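Phenazine biosynthesis protein, PhzF family (Bacillus anthracis, PDB 3EDN) probably acts as an isomerase-type enzyme of the PhzF family, related to diaminopimelate epimerase and named for phenazine biosynthesis, although its own substrate is not established. Local coordinates at residues 34-39 / 50-55; 79-84 / 96-101; 239-244 / 279-284. All coordinates share one frame; numbering follows the deposited sequence.

Interaction 1: residues 34-39 / 50-55. With SO4 (sulfate ion), chain E.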
loop_
_atom_site.group_PDB
_atom_site.type_symbol
_atom_site.label_atom_id
_atom_site.label_comp_id
_atom_site.label_asym_id
_atom_site.label_seq_id
_atom_site.Cartn_x
_atom_site.Cartn_y
_atom_site.Cartn_z
ATOM N N GLU A 34 -2.383 4.281 0.927
ATOM C CA GLU A 34 -2.884 5.631 1.149
ATOM C C GLU A 34 -4.381 5.606 1.400
ATOM O O GLU A 34 -4.892 6.334 2.264
ATOM C CB GLU A 34 -2.550 6.526 -0.037
ATOM C CG GLU A 34 -1.062 6.825 -0.107
ATOM C CD GLU A 34 -0.734 7.889 -1.142
ATOM O OE1 GLU A 34 -1.526 8.843 -1.286
ATOM O OE2 GLU A 34 0.335 7.772 -1.786
ATOM N N GLU A 35 -5.082 4.764 0.649
ATOM C CA GLU A 35 -6.497 4.558 0.875
ATOM C C GLU A 35 -6.757 3.975 2.259
ATOM O O GLU A 35 -7.697 4.386 2.935
ATOM C CB GLU A 35 -7.077 3.659 -0.206
ATOM C CG GLU A 35 -7.163 4.369 -1.550
ATOM C CD GLU A 35 -7.625 3.465 -2.670
ATOM O OE1 GLU A 35 -7.226 2.277 -2.705
ATOM O OE2 GLU A 35 -8.377 3.963 -3.535
HETATM N N MSE A 36 -5.953 3.002 2.671
HETATM C CA MSE A 36 -6.143 2.432 3.996
HETATM C C MSE A 36 -6.017 3.492 5.093
HETATM O O MSE A 36 -6.830 3.559 6.015
HETATM C CB MSE A 36 -5.161 1.303 4.247
HETATM C CG MSE A 36 -5.360 0.146 3.312
HETATM SE SE MSE A 36 -4.110 -1.301 3.684
HETATM C CE MSE A 36 -3.892 -2.002 1.893
ATOM N N GLN A 37 -5.001 4.342 4.976
ATOM C CA GLN A 37 -4.789 5.394 5.960
ATOM C C GLN A 37 -5.980 6.375 5.983
ATOM O O GLN A 37 -6.464 6.781 7.057
ATOM C CB GLN A 37 -3.480 6.118 5.668
ATOM C CG GLN A 37 -3.205 7.232 6.644
ATOM C CD GLN A 37 -2.935 6.709 8.037
ATOM O OE1 GLN A 37 -1.823 6.237 8.336
ATOM N NE2 GLN A 37 -3.955 6.772 8.904
ATOM N N ARG A 38 -6.484 6.720 4.799
ATOM C CA ARG A 38 -7.631 7.617 4.697
ATOM C C ARG A 38 -8.897 6.987 5.264
ATOM O O ARG A 38 -9.699 7.661 5.910
ATOM C CB ARG A 38 -7.848 8.063 3.250
ATOM C CG ARG A 38 -6.750 8.999 2.778
ATOM C CD ARG A 38 -6.838 9.266 1.277
ATOM N NE ARG A 38 -8.132 9.812 0.877
ATOM C CZ ARG A 38 -8.901 9.283 -0.073
ATOM N NH1 ARG A 38 -8.484 8.202 -0.739
ATOM N NH2 ARG A 38 -10.075 9.848 -0.368
ATOM N N ILE A 39 -9.090 5.700 5.000
ATOM C CA ILE A 39 -10.242 5.009 5.561
ATOM C C ILE A 39 -10.160 5.022 7.084
ATOM O O ILE A 39 -11.140 5.317 7.764
ATOM C CB ILE A 39 -10.327 3.563 5.048
ATOM C CG1 ILE A 39 -10.773 3.526 3.584
ATOM C CG2 ILE A 39 -11.293 2.741 5.907
ATOM C CD1 ILE A 39 -10.420 2.228 2.851
ATOM N N PHE A 50 -6.965 -4.116 8.279
ATOM C CA PHE A 50 -7.196 -4.431 6.883
ATOM C C PHE A 50 -6.683 -5.833 6.596
ATOM O O PHE A 50 -5.510 -6.124 6.836
ATOM C CB PHE A 50 -6.449 -3.406 6.042
ATOM C CG PHE A 50 -6.965 -2.011 6.245
ATOM C CD1 PHE A 50 -7.950 -1.509 5.407
ATOM C CD2 PHE A 50 -6.498 -1.221 7.283
ATOM C CE1 PHE A 50 -8.464 -0.240 5.593
ATOM C CE2 PHE A 50 -7.018 0.053 7.488
ATOM C CZ PHE A 50 -7.992 0.545 6.638
ATOM N N VAL A 51 -7.576 -6.703 6.121
ATOM C CA VAL A 51 -7.231 -8.107 5.883
ATOM C C VAL A 51 -6.771 -8.297 4.443
ATOM O O VAL A 51 -7.479 -7.886 3.520
ATOM C CB VAL A 51 -8.436 -9.017 6.172
ATOM C CG1 VAL A 51 -8.108 -10.490 5.918
ATOM C CG2 VAL A 51 -8.917 -8.813 7.620
ATOM N N LEU A 52 -5.594 -8.884 4.273
ATOM C CA LEU A 52 -4.870 -8.896 2.993
ATOM C C LEU A 52 -4.343 -10.287 2.656
ATOM O O LEU A 52 -4.287 -11.174 3.514
ATOM C CB LEU A 52 -3.685 -7.932 3.075
ATOM C CG LEU A 52 -4.122 -6.487 3.324
ATOM C CD1 LEU A 52 -3.045 -5.623 3.960
ATOM C CD2 LEU A 52 -4.541 -5.883 2.002
ATOM N N SER A 53 -3.968 -10.472 1.395
ATOM C CA SER A 53 -3.367 -11.737 0.967
ATOM C C SER A 53 -1.906 -11.789 1.412
ATOM O O SER A 53 -1.260 -10.759 1.561
ATOM C CB SER A 53 -3.451 -11.895 -0.562
ATOM O OG SER A 53 -4.794 -12.082 -0.996
ATOM N N SER A 54 -1.383 -13.003 1.603
ATOM C CA SER A 54 -0.004 -13.186 2.062
ATOM C C SER A 54 0.710 -14.255 1.258
ATOM O O SER A 54 0.109 -15.267 0.935
ATOM C CB SER A 54 0.045 -13.602 3.541
ATOM O OG SER A 54 1.398 -13.781 3.958
ATOM N N GLU A 55 2.001 -14.025 1.010
ATOM C CA GLU A 55 2.885 -14.999 0.365
ATOM C C GLU A 55 3.438 -16.028 1.346
ATOM O O GLU A 55 3.942 -17.074 0.931
ATOM C CB GLU A 55 4.073 -14.275 -0.271
ATOM C CG GLU A 55 3.711 -13.357 -1.434
ATOM C CD GLU A 55 3.405 -14.130 -2.701
ATOM O OE1 GLU A 55 4.098 -15.137 -2.966
ATOM O OE2 GLU A 55 2.466 -13.742 -3.426
HETATM S S SO4 E . -9.637 13.033 2.291
HETATM O O1 SO4 E . -10.674 12.240 1.622
HETATM O O2 SO4 E . -9.752 12.885 3.741
HETATM O O3 SO4 E . -8.333 12.566 1.834
HETATM O O4 SO4 E . -9.848 14.432 1.942
#

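Interaction 2: residues 79-84 / 96-101. With SO4 (sulfate ion), chain O.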
loop_
_atom_site.group_PDB
_atom_site.type_symbol
_atom_site.label_atom_id
_atom_site.label_comp_id
_atom_site.label_asym_id
_atom_site.label_seq_id
_atom_site.Cartn_x
_atom_site.Cartn_y
_atom_site.Cartn_z
ATOM N N GLY A 79 -10.316 -8.651 17.451
ATOM C CA GLY A 79 -11.587 -8.332 16.814
ATOM C C GLY A 79 -11.666 -8.848 15.386
ATOM O O GLY A 79 -12.697 -9.387 14.950
ATOM N N THR A 80 -10.570 -8.708 14.655
ATOM C CA THR A 80 -10.578 -9.059 13.222
ATOM C C THR A 80 -10.655 -10.565 13.004
ATOM O O THR A 80 -11.470 -11.047 12.209
ATOM C CB THR A 80 -9.372 -8.463 12.483
ATOM O OG1 THR A 80 -9.404 -7.033 12.599
ATOM C CG2 THR A 80 -9.379 -8.832 11.001
ATOM N N ILE A 81 -9.834 -11.328 13.720
ATOM C CA ILE A 81 -9.906 -12.773 13.564
ATOM C C ILE A 81 -11.248 -13.295 14.081
ATOM O O ILE A 81 -11.831 -14.190 13.485
ATOM C CB ILE A 81 -8.731 -13.500 14.221
ATOM C CG1 ILE A 81 -7.407 -12.967 13.681
ATOM C CG2 ILE A 81 -8.843 -15.019 13.993
ATOM C CD1 ILE A 81 -7.318 -12.947 12.167
ATOM N N TYR A 82 -11.742 -12.758 15.192
ATOM C CA TYR A 82 -13.071 -13.150 15.649
ATOM C C TYR A 82 -14.120 -12.926 14.535
ATOM O O TYR A 82 -14.961 -13.794 14.257
ATOM C CB TYR A 82 -13.466 -12.342 16.891
ATOM C CG TYR A 82 -14.843 -12.704 17.381
ATOM C CD1 TYR A 82 -15.035 -13.699 18.340
ATOM C CD2 TYR A 82 -15.966 -12.081 16.847
ATOM C CE1 TYR A 82 -16.306 -14.050 18.768
ATOM C CE2 TYR A 82 -17.247 -12.415 17.286
ATOM C CZ TYR A 82 -17.406 -13.402 18.232
ATOM O OH TYR A 82 -18.686 -13.719 18.625
ATOM N N ALA A 83 -14.103 -11.745 13.925
ATOM C CA ALA A 83 -15.073 -11.449 12.875
ATOM C C ALA A 83 -14.927 -12.394 11.684
ATOM O O ALA A 83 -15.919 -12.936 11.180
ATOM C CB ALA A 83 -14.926 -10.008 12.439
ATOM N N LEU A 84 -13.695 -12.612 11.239
ATOM C CA LEU A 84 -13.493 -13.545 10.120
ATOM C C LEU A 84 -14.018 -14.931 10.455
ATOM O O LEU A 84 -14.703 -15.565 9.652
ATOM C CB LEU A 84 -12.016 -13.637 9.729
ATOM C CG LEU A 84 -11.362 -12.398 9.128
ATOM C CD1 LEU A 84 -9.857 -12.520 9.088
ATOM C CD2 LEU A 84 -11.879 -12.186 7.698
ATOM N N LEU A 96 -4.049 -20.165 13.030
ATOM C CA LEU A 96 -3.884 -19.298 11.872
ATOM C C LEU A 96 -2.514 -18.644 11.973
ATOM O O LEU A 96 -2.050 -18.358 13.078
ATOM C CB LEU A 96 -4.985 -18.210 11.876
ATOM C CG LEU A 96 -5.180 -17.281 10.671
ATOM C CD1 LEU A 96 -5.904 -18.038 9.581
ATOM C CD2 LEU A 96 -5.937 -15.993 11.018
ATOM N N THR A 97 -1.877 -18.363 10.842
ATOM C CA THR A 97 -0.730 -17.456 10.854
ATOM C C THR A 97 -1.070 -16.143 10.161
ATOM O O THR A 97 -1.789 -16.124 9.150
ATOM C CB THR A 97 0.520 -18.071 10.192
ATOM O OG1 THR A 97 0.172 -18.511 8.879
ATOM C CG2 THR A 97 1.045 -19.275 11.014
ATOM N N ILE A 98 -0.564 -15.049 10.724
ATOM C CA ILE A 98 -0.828 -13.703 10.237
ATOM C C ILE A 98 0.495 -13.013 9.943
ATOM O O ILE A 98 1.324 -12.815 10.834
ATOM C CB ILE A 98 -1.596 -12.840 11.275
ATOM C CG1 ILE A 98 -2.904 -13.511 11.714
ATOM C CG2 ILE A 98 -1.856 -11.451 10.702
ATOM C CD1 ILE A 98 -3.577 -12.811 12.890
ATOM N N GLU A 99 0.708 -12.656 8.685
ATOM C CA GLU A 99 1.868 -11.859 8.342
ATOM C C GLU A 99 1.680 -10.412 8.785
ATOM O O GLU A 99 0.689 -9.774 8.423
ATOM C CB GLU A 99 2.142 -11.907 6.843
ATOM C CG GLU A 99 3.431 -11.171 6.516
ATOM C CD GLU A 99 3.746 -11.085 5.047
ATOM O OE1 GLU A 99 2.900 -11.498 4.215
ATOM O OE2 GLU A 99 4.865 -10.589 4.749
ATOM N N THR A 100 2.614 -9.903 9.580
ATOM C CA THR A 100 2.598 -8.487 9.954
ATOM C C THR A 100 3.990 -7.894 9.786
ATOM O O THR A 100 4.973 -8.612 9.566
ATOM C CB THR A 100 2.157 -8.238 11.423
ATOM O OG1 THR A 100 3.257 -8.494 12.306
ATOM C CG2 THR A 100 0.941 -9.087 11.803
ATOM N N LYS A 101 4.072 -6.574 9.903
ATOM C CA LYS A 101 5.347 -5.896 9.770
ATOM C C LYS A 101 6.281 -6.230 10.935
ATOM O O LYS A 101 7.498 -6.061 10.823
ATOM C CB LYS A 101 5.142 -4.385 9.603
ATOM C CG LYS A 101 4.560 -4.026 8.234
ATOM C CD LYS A 101 4.534 -2.528 7.978
ATOM C CE LYS A 101 4.096 -2.239 6.554
ATOM N NZ LYS A 101 4.125 -0.774 6.310
HETATM S S SO4 O . 4.575 0.635 2.657
HETATM O O1 SO4 O . 4.777 0.198 1.280
HETATM O O2 SO4 O . 3.262 1.245 2.812
HETATM O O3 SO4 O . 4.718 -0.508 3.552
HETATM O O4 SO4 O . 5.609 1.631 2.949
#

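Interaction 3: residues 239-244 / 279-284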
loop_
_atom_site.group_PDB
_atom_site.type_symbol
_atom_site.label_atom_id
_atom_site.label_comp_id
_atom_site.label_asym_id
_atom_site.label_seq_id
_atom_site.Cartn_x
_atom_site.Cartn_y
_atom_site.Cartn_z
ATOM N N TYR A 239 2.482 -10.031 36.464
ATOM C CA TYR A 239 2.582 -9.440 37.787
ATOM C C TYR A 239 1.909 -10.357 38.808
ATOM O O TYR A 239 2.466 -10.643 39.871
ATOM C CB TYR A 239 1.919 -8.058 37.768
ATOM C CG TYR A 239 2.000 -7.313 39.070
ATOM C CD1 TYR A 239 2.987 -6.354 39.287
ATOM C CD2 TYR A 239 1.072 -7.537 40.076
ATOM C CE1 TYR A 239 3.050 -5.659 40.483
ATOM C CE2 TYR A 239 1.127 -6.842 41.274
ATOM C CZ TYR A 239 2.125 -5.930 41.480
ATOM O OH TYR A 239 2.136 -5.242 42.661
ATOM N N TYR A 240 0.712 -10.839 38.490
ATOM C CA TYR A 240 -0.039 -11.718 39.384
ATOM C C TYR A 240 0.761 -12.966 39.700
ATOM O O TYR A 240 0.862 -13.368 40.864
ATOM C CB TYR A 240 -1.350 -12.098 38.695
ATOM C CG TYR A 240 -2.380 -12.820 39.533
ATOM C CD1 TYR A 240 -3.194 -12.127 40.414
ATOM C CD2 TYR A 240 -2.564 -14.188 39.404
ATOM C CE1 TYR A 240 -4.162 -12.773 41.159
ATOM C CE2 TYR A 240 -3.526 -14.850 40.139
ATOM C CZ TYR A 240 -4.319 -14.137 41.015
ATOM O OH TYR A 240 -5.284 -14.784 41.754
ATOM N N ALA A 241 1.334 -13.568 38.666
ATOM C CA ALA A 241 2.116 -14.793 38.812
ATOM C C ALA A 241 3.429 -14.552 39.560
ATOM O O ALA A 241 4.004 -15.495 40.086
ATOM C CB ALA A 241 2.395 -15.411 37.435
ATOM N N THR A 242 3.896 -13.303 39.596
ATOM C CA THR A 242 5.198 -12.970 40.188
ATOM C C THR A 242 5.074 -12.449 41.626
ATOM O O THR A 242 5.954 -12.722 42.462
ATOM C CB THR A 242 5.966 -11.947 39.303
ATOM O OG1 THR A 242 6.069 -12.449 37.961
ATOM C CG2 THR A 242 7.387 -11.706 39.841
ATOM N N TYR A 243 3.986 -11.735 41.926
ATOM C CA TYR A 243 3.816 -11.078 43.227
ATOM C C TYR A 243 2.615 -11.532 44.046
ATOM O O TYR A 243 2.583 -11.334 45.266
ATOM C CB TYR A 243 3.701 -9.555 43.048
ATOM C CG TYR A 243 4.889 -8.906 42.379
ATOM C CD1 TYR A 243 6.082 -8.703 43.070
ATOM C CD2 TYR A 243 4.819 -8.485 41.061
ATOM C CE1 TYR A 243 7.164 -8.103 42.455
ATOM C CE2 TYR A 243 5.896 -7.888 40.437
ATOM C CZ TYR A 243 7.072 -7.703 41.136
ATOM O OH TYR A 243 8.141 -7.111 40.493
ATOM N N VAL A 244 1.611 -12.119 43.396
ATOM C CA VAL A 244 0.342 -12.361 44.073
ATOM C C VAL A 244 0.101 -13.845 44.338
ATOM O O VAL A 244 -0.072 -14.257 45.489
ATOM C CB VAL A 244 -0.851 -11.739 43.308
ATOM C CG1 VAL A 244 -2.140 -11.884 44.111
ATOM C CG2 VAL A 244 -0.584 -10.276 42.997
ATOM N N GLU A 279 13.957 -18.843 30.703
ATOM C CA GLU A 279 14.430 -17.887 31.703
ATOM C C GLU A 279 13.324 -16.979 32.217
ATOM O O GLU A 279 13.416 -16.459 33.320
ATOM C CB GLU A 279 15.537 -17.011 31.120
ATOM C CG GLU A 279 16.803 -17.765 30.790
ATOM C CD GLU A 279 18.006 -16.848 30.646
ATOM O OE1 GLU A 279 17.834 -15.599 30.601
ATOM O OE2 GLU A 279 19.129 -17.389 30.583
ATOM N N LYS A 280 12.287 -16.781 31.410
ATOM C CA LYS A 280 11.193 -15.892 31.778
ATOM C C LYS A 280 9.871 -16.626 31.642
ATOM O O LYS A 280 9.781 -17.667 30.981
ATOM C CB LYS A 280 11.162 -14.655 30.863
ATOM C CG LYS A 280 12.366 -13.709 30.991
ATOM C CD LYS A 280 12.253 -12.772 32.180
ATOM C CE LYS A 280 13.378 -11.710 32.195
ATOM N NZ LYS A 280 13.027 -10.491 31.370
ATOM N N LEU A 281 8.834 -16.060 32.238
ATOM C CA LEU A 281 7.484 -16.563 32.011
ATOM C C LEU A 281 7.103 -16.354 30.550
ATOM O O LEU A 281 7.622 -15.459 29.867
ATOM C CB LEU A 281 6.467 -15.867 32.932
ATOM C CG LEU A 281 6.671 -16.005 34.447
ATOM C CD1 LEU A 281 5.761 -15.078 35.230
ATOM C CD2 LEU A 281 6.449 -17.437 34.897
ATOM N N GLN A 282 6.221 -17.220 30.067
ATOM C CA GLN A 282 5.621 -17.037 28.747
ATOM C C GLN A 282 4.226 -16.495 28.982
ATOM O O GLN A 282 3.499 -16.999 29.838
ATOM C CB GLN A 282 5.543 -18.370 28.010
ATOM C CG GLN A 282 4.762 -18.318 26.722
ATOM C CD GLN A 282 4.641 -19.674 26.075
ATOM O OE1 GLN A 282 5.644 -20.357 25.853
ATOM N NE2 GLN A 282 3.411 -20.074 25.756
ATOM N N ILE A 283 3.867 -15.442 28.249
ATOM C CA ILE A 283 2.562 -14.789 28.420
ATOM C C ILE A 283 1.783 -14.859 27.128
ATOM O O ILE A 283 2.268 -14.422 26.083
ATOM C CB ILE A 283 2.705 -13.306 28.853
ATOM C CG1 ILE A 283 3.416 -13.207 30.207
ATOM C CG2 ILE A 283 1.325 -12.614 28.900
ATOM C CD1 ILE A 283 2.622 -13.799 31.360
ATOM N N ASP A 284 0.593 -15.443 27.203
ATOM C CA ASP A 284 -0.387 -15.345 26.119
ATOM C C ASP A 284 -1.613 -14.591 26.610
ATOM O O ASP A 284 -1.959 -14.618 27.786
ATOM C CB ASP A 284 -0.844 -16.735 25.668
ATOM C CG ASP A 284 0.319 -17.644 25.257
ATOM O OD1 ASP A 284 0.937 -17.401 24.205
ATOM O OD2 ASP A 284 0.604 -18.632 25.977
#

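Interaction 1: residues 34-39 / 50-55
With CG anti to its carbonyl carbon (chi1 -63°), Met-36, present as selenomethionine, sends its chain straight out to SE and then bends about the CG-SE bond; Phe-50 takes the same first torsion and comes from the strand in the opposite direction. The two therefore lie alongside each other. Met-36 CB sits almost over the middle of the aromatic face, 3.8 Å from the Phe-50 ring centroid, a CH-pi contact, with CG of the same residue 3.7 Å from Phe-50 CD1. Further along, SE meets the ring obliquely at 4.4 Å from its centroid, a Met-aromatic contact. A long, unbranched chain suits this place: CB, CG and the selenium can all lie against one ring. That bend brings the methyl CE 3.9 Å from Leu-52 CD2, tip to tip. At the far rim Ile-39 CG2 reaches the ring edge, 4.0 Å from Phe-50 CZ, and the helix backbone itself closes in there, with Met-36 O 3.3 Å from Phe-50 CZ. All four residues are buried, and no hydrogen bond crosses between helix and strand. Arg-38 points away from the strand and uses one edge of its guanidinium to hold a sulfate, probably from the crystallisation liquor, NE to O3 at 2.9 Å and NH2 to O1 at 3.2 Å; Lys-42 is a further donor to this ion, and Arg-38 also pairs with the C-terminal carboxylate of Ile-299. In the N-terminal half of the diaminopimelate epimerase-like fold, helix 33-43 connects the parallel strands 20-25 and 48-52; segment 34-39 runs roughly antiparallel to 50-52, their directions 153° apart. Strand 59-64, hydrogen-bonded to 48-52, supplies Phe-64, whose ring stands about perpendicular to that of Phe-50.

Interaction 2: residues 79-84 / 96-101
Ile-81 CD1 meets both Leu-96 and Ile-98, and the folding of its own chain puts it there: after CG1 has gone to the side of the backbone N, chi2 of -51° turns the methyl back instead of letting it run straight on. Its approach to Leu-96 CD2 is the closer, at 3.5 Å, and that to Ile-98 CD1 is 3.8 Å. Leu-96 swings CG anti to the backbone N (chi1 -171°), which aims one branch, CD2, at the isoleucine tip. Ile-98, by contrast, is extended beyond CG1 and comes to the same methyl end-on. Helix 74-86 is the central helix of the N-terminal half of the diaminopimelate epimerase-like fold, with the strands curling round it. Aliphatic residues suit this buried meeting of helix and strand: their terminal methyls pack together and bring no polar group to satisfy; Ile-109 and Ile-59 also receive Ile-81. Past the end of the strand, Lys-101, extended beyond CG, carries NZ to 2.8 Å from O3 of a sulfate, probably from the crystallisation liquor, where Arg-62 and the backbone N of Glu-34 of the second subunit also bind. Lys-101 NZ forms a salt bridge with Glu-69 as well.

Interaction 3: residues 239-244 / 279-284
Leu-281, Ala-241 and Thr-242 make up this small apolar contact in the C-terminal half of the diaminopimelate epimerase-like fold, where helix 230-244 is the central helix among curled strands. Leu-281 gives the larger share. It lies just ahead of strand 282-298, and its CD1 alone does the touching, lodged against two successive residues near the end of the helix. On one of them the methyl finds Ala-241 CB at 4.0 Å; the small alanine leaves room for the leucine branch and is itself buried, packing also on Val-272 and Met-252. Thr-242 lies at the margin, where its side chain and that of Leu-281 cross at a slant with OG1 3.8 Å from Leu-281 CD1. That approach is mere packing, because the threonine hydroxyl is hydrogen-bonded to the backbone O of Ala-238, one turn back. The first torsion explains the choice: with OG1 anti to the carbonyl carbon (chi1 -54°), the hydroxyl folds back along the helix, and CG2 goes to the other side, over the centre of the Tyr-243 ring. Threonine thus suits a place half in and half out of solvent, its polar atom satisfied by the helix. The backbone here is doubly tied: Tyr-239 O accepts from Thr-242 N at 3.0 Å and from Tyr-243 N at 2.8 Å. Val-272 of strand 266-273 receives Leu-281 as well as Ala-241, so leucine, alanine and valine close a common apolar patch. Further on, Ile-283 continues the apolar side against Val-270 and Val-272. Asp-284 OD1 forms a salt bridge with Arg-122, while OD2 of the same carboxylate accepts, on its syn side, an almost straight hydrogen bond from Gln-282 NE2 at 3.2 Å, N-H...O 162°.

Overall arrangement
From the N terminus the three contacts close separate loops in series; none nests in or crosses another. Interaction 1 closes a short loop of ten residues between segments 34-39 and 50-55, and interaction 2 closes one of eleven between 79-84 and 96-101. These two adjoin in the N-terminal half: Ser-54 OG lies 2.7 Å from Glu-99 OE1, probably a hydrogen bond, and Val-51 packs on Thr-80 and Leu-84. Interaction 3 closes a longer loop of 34 residues, which holds strands 251-258 and 266-273, and belongs to the other half, its centre about 35 Å from that of interaction 1. Strand 282-298 then runs on to pair with 3-11, bringing the chain back beside its start.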